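Local coordinates for protein flagellin hook IN motif family (Aeromonas hydrophila subsp. hydrophila, PDB 6XI1) that probably serves as a bacterial RTX adhesin, its tandem beta-sandwich repeats binding calcium ions that help extend it towards its target, at residues A[270-275]-A[324-329]. Residues are numbered along the deposited sequence; the frame is centred on the assembly and turned at random.
Sequences ADEAKF and SVDGTT. With CA (calcium ion), chain R; NA (sodium ion), chain J.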
ATOM      1  N   ALA A 270      -9.639   1.345   6.385  1.00 29.29           N
ATOM      2  CA  ALA A 270     -10.816   2.251   6.284  1.00 28.40           C
ATOM      3  C   ALA A 270     -10.385   3.724   6.269  1.00 23.87           C
ATOM      4  O   ALA A 270     -11.074   4.479   5.582  1.00 23.51           O
ATOM      5  CB  ALA A 270     -11.789   1.989   7.411  1.00 29.71           C
ATOM      6  N   ASP A 271      -9.285   4.091   6.941  1.00 27.46           N
ATOM      7  CA  ASP A 271      -8.682   5.458   6.886  1.00 28.27           C
ATOM      8  C   ASP A 271      -8.484   5.897   5.410  1.00 24.61           C
ATOM      9  O   ASP A 271      -8.708   7.066   5.057  1.00 23.81           O
ATOM     10  CB  ASP A 271      -7.400   5.537   7.721  1.00 30.43           C
ATOM     11  CG  ASP A 271      -6.384   4.384   7.596  1.00 37.02           C
ATOM     12  OD1 ASP A 271      -6.607   3.386   6.830  1.00 32.83           O
ATOM     13  OD2 ASP A 271      -5.325   4.480   8.274  1.00 40.38           O
ATOM     14  N   GLU A 272      -8.169   4.963   4.528  1.00 20.65           N
ATOM     15  CA  GLU A 272      -7.828   5.261   3.111  1.00 20.32           C
ATOM     16  C   GLU A 272      -8.993   5.000   2.168  1.00 19.71           C
ATOM     17  O   GLU A 272      -8.886   5.439   1.006  1.00 19.64           O
ATOM     18  CB  GLU A 272      -6.609   4.430   2.701  1.00 18.38           C
ATOM     19  CG  GLU A 272      -5.357   4.946   3.329  1.00 21.26           C
ATOM     20  CD  GLU A 272      -4.023   4.397   2.867  1.00 16.62           C
ATOM     21  OE1 GLU A 272      -3.858   3.890   1.701  1.00 15.18           O
ATOM     22  OE2 GLU A 272      -3.162   4.430   3.725  1.00 19.52           O
ATOM     23  N   ALA A 273     -10.003   4.239   2.605  1.00 21.10           N
ATOM     24  CA  ALA A 273     -11.081   3.756   1.720  1.00 22.95           C
ATOM     25  C   ALA A 273     -12.148   4.854   1.638  1.00 22.71           C
ATOM     26  O   ALA A 273     -13.314   4.604   2.038  1.00 22.41           O
ATOM     27  CB  ALA A 273     -11.664   2.441   2.191  1.00 23.33           C
ATOM     28  N   LYS A 274     -11.765   6.020   1.129  1.00 22.77           N
ATOM     29  CA  LYS A 274     -12.715   7.128   0.858  1.00 23.86           C
ATOM     30  C   LYS A 274     -12.090   8.081  -0.159  1.00 21.41           C
ATOM     31  O   LYS A 274     -10.876   7.959  -0.452  1.00 17.76           O
ATOM     32  CB  LYS A 274     -13.131   7.860   2.136  1.00 27.50           C
ATOM     33  CG  LYS A 274     -12.050   8.150   3.135  1.00 35.92           C
ATOM     34  CD  LYS A 274     -12.550   8.751   4.455  1.00 39.53           C
ATOM     35  CE  LYS A 274     -12.680   7.747   5.578  1.00 48.17           C
ATOM     36  NZ  LYS A 274     -12.529   8.398   6.902  1.00 50.32           N
ATOM     37  N   PHE A 275     -12.913   8.994  -0.677  1.00 19.70           N
ATOM     38  CA  PHE A 275     -12.445   9.987  -1.674  1.00 18.57           C
ATOM     39  C   PHE A 275     -12.023  11.260  -0.976  1.00 18.55           C
ATOM     40  O   PHE A 275     -12.523  11.581   0.107  1.00 19.44           O
ATOM     41  CB  PHE A 275     -13.522  10.234  -2.708  1.00 20.38           C
ATOM     42  CG  PHE A 275     -13.798   9.003  -3.526  1.00 19.92           C
ATOM     43  CD1 PHE A 275     -13.070   8.757  -4.661  1.00 18.23           C
ATOM     44  CD2 PHE A 275     -14.774   8.097  -3.130  1.00 20.12           C
ATOM     45  CE1 PHE A 275     -13.334   7.643  -5.425  1.00 19.75           C
ATOM     46  CE2 PHE A 275     -14.989   6.940  -3.862  1.00 19.38           C
ATOM     47  CZ  PHE A 275     -14.299   6.742  -5.022  1.00 19.47           C
ATOM     48  N   SER A 324      -8.773   9.067  -4.377  1.00 16.20           N
ATOM     49  CA  SER A 324      -8.926   8.541  -3.009  1.00 17.64           C
ATOM     50  C   SER A 324      -7.898   9.203  -2.101  1.00 20.00           C
ATOM     51  O   SER A 324      -6.966   9.893  -2.608  1.00 19.61           O
ATOM     52  CB  SER A 324      -8.800   7.032  -3.002  1.00 17.17           C
ATOM     53  OG  SER A 324      -7.508   6.665  -3.434  1.00 16.47           O
ATOM     54  N   VAL A 325      -8.046   8.971  -0.801  1.00 20.34           N
ATOM     55  CA  VAL A 325      -7.180   9.530   0.269  1.00 22.39           C
ATOM     56  C   VAL A 325      -5.701   9.335  -0.087  1.00 21.29           C
ATOM     57  O   VAL A 325      -4.926  10.274   0.156  1.00 18.74           O
ATOM     58  CB  VAL A 325      -7.518   8.878   1.622  1.00 22.80           C
ATOM     59  CG1 VAL A 325      -6.490   9.179   2.699  1.00 25.90           C
ATOM     60  CG2 VAL A 325      -8.905   9.271   2.060  1.00 24.87           C
ATOM     61  N   ASP A 326      -5.293   8.178  -0.624  1.00 17.33           N
ATOM     62  CA  ASP A 326      -3.845   7.892  -0.822  1.00 17.17           C
ATOM     63  C   ASP A 326      -3.370   8.411  -2.184  1.00 18.29           C
ATOM     64  O   ASP A 326      -2.184   8.166  -2.553  1.00 18.93           O
ATOM     65  CB  ASP A 326      -3.591   6.393  -0.635  1.00 17.60           C
ATOM     66  CG  ASP A 326      -4.050   5.545  -1.817  1.00 17.88           C
ATOM     67  OD1 ASP A 326      -4.670   6.093  -2.792  1.00 18.51           O
ATOM     68  OD2 ASP A 326      -3.809   4.342  -1.773  1.00 16.97           O
ATOM     69  N   GLY A 327      -4.226   9.114  -2.932  1.00 15.86           N
ATOM     70  CA  GLY A 327      -3.870   9.724  -4.210  1.00 14.70           C
ATOM     71  C   GLY A 327      -4.127   8.828  -5.396  1.00 14.20           C
ATOM     72  O   GLY A 327      -3.867   9.256  -6.536  1.00 14.57           O
ATOM     73  N   THR A 328      -4.703   7.625  -5.197  1.00 14.75           N
ATOM     74  CA  THR A 328      -5.119   6.779  -6.340  1.00 14.52           C
ATOM     75  C   THR A 328      -6.179   7.545  -7.155  1.00 14.89           C
ATOM     76  O   THR A 328      -7.112   8.049  -6.566  1.00 15.26           O
ATOM     77  CB  THR A 328      -5.696   5.445  -5.829  1.00 16.84           C
ATOM     78  OG1 THR A 328      -4.712   4.815  -4.987  1.00 16.82           O
ATOM     79  CG2 THR A 328      -6.168   4.600  -6.985  1.00 16.98           C
ATOM     80  N   THR A 329      -6.036   7.619  -8.471  1.00 14.31           N
ATOM     81  CA  THR A 329      -6.968   8.388  -9.331  1.00 16.08           C
ATOM     82  C   THR A 329      -7.916   7.458 -10.076  1.00 17.41           C
ATOM     83  O   THR A 329      -7.599   6.275 -10.346  1.00 18.79           O
ATOM     84  CB  THR A 329      -6.211   9.307 -10.292  1.00 17.16           C
ATOM     85  OG1 THR A 329      -5.375   8.479 -11.075  1.00 21.04           O
ATOM     86  CG2 THR A 329      -5.355  10.339  -9.600  1.00 18.77           C
TER
HETATM   87 CA    CA R 516      -3.734   2.714  -0.049  1.00 14.76          CA
HETATM   88 NA    NA J 508      -4.461   2.103   7.448  1.00 20.97          NA
HETATM   89  O   HOH W   1      -6.949   5.652  -0.759  1.00 14.80           O
HETATM   90  O   HOH W   2      -2.925   3.331   6.324  1.00 29.00           O
HETATM   91  O   HOH W   3      -5.896   1.162   8.848  1.00 35.39           O
HETATM   92  O   HOH W   4      -3.022   2.647   9.171  1.00 40.85           O
HETATM   93  O   HOH W   5      -2.926   0.124   7.946  1.00 24.46           O
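Glu-272 and Asp-326 share a calcium ion at one end of a cadherin-like beta-sandwich, where the loop between strands 255-265 and 278-282 lies against the type I turn, Ser-324 to Gly-327, in the loop between strands 315-323 and 329-337. Asp-271 chelates a sodium ion through both carboxylate oxygens, while its carbonyl O touches Val-325 CG2. Glu-272 has the reach the calcium needs: its chain runs extended beyond CG (chi2 -170°) and places OE1 2.1 Å from the calcium ion. Asp-326, shorter and already on the turn, adds OD2, 2.4 Å from the calcium. The two side chains cross at about a right angle, their carboxylate planes 58° apart, and calcium probably offsets the repulsion between them. Asn-234, Asp-235, Asp-266 and Asp-268 complete the shell. Glu-272 OE2 accepts from a water bound to the sodium, linking the two ions. Nearer the backbone, a second water donates to the carbonyl O of Glu-272, its oxygen 2.6 Å from that O, and accepts from Asp-326 N and the short hydroxyl of Ser-324. Ala-273, small and turned away from the turn, centres an inverse gamma turn that swings the chain round to Lys-274. There the aliphatic part of the lysine lies alongside Val-325, Lys-274 CG 3.5 Å from Val-325 CG2, and Lys-274 O accepts a hydrogen bond from Val-325 N, 3.0 Å away. Phe-275 forms a single beta bridge with Ser-324 and sends its ring among Ile-239, Leu-262 and Val-264. Gly-327 suits the turn's last position, where phi is positive. Thr-328 grips Asp-326 twice: its N-H closes an Asx turn onto OD1, and its hydroxyl approaches syn, 18° out of the carboxylate plane, Thr-328 OG1 lying 2.5 Å from Asp-326 OD1.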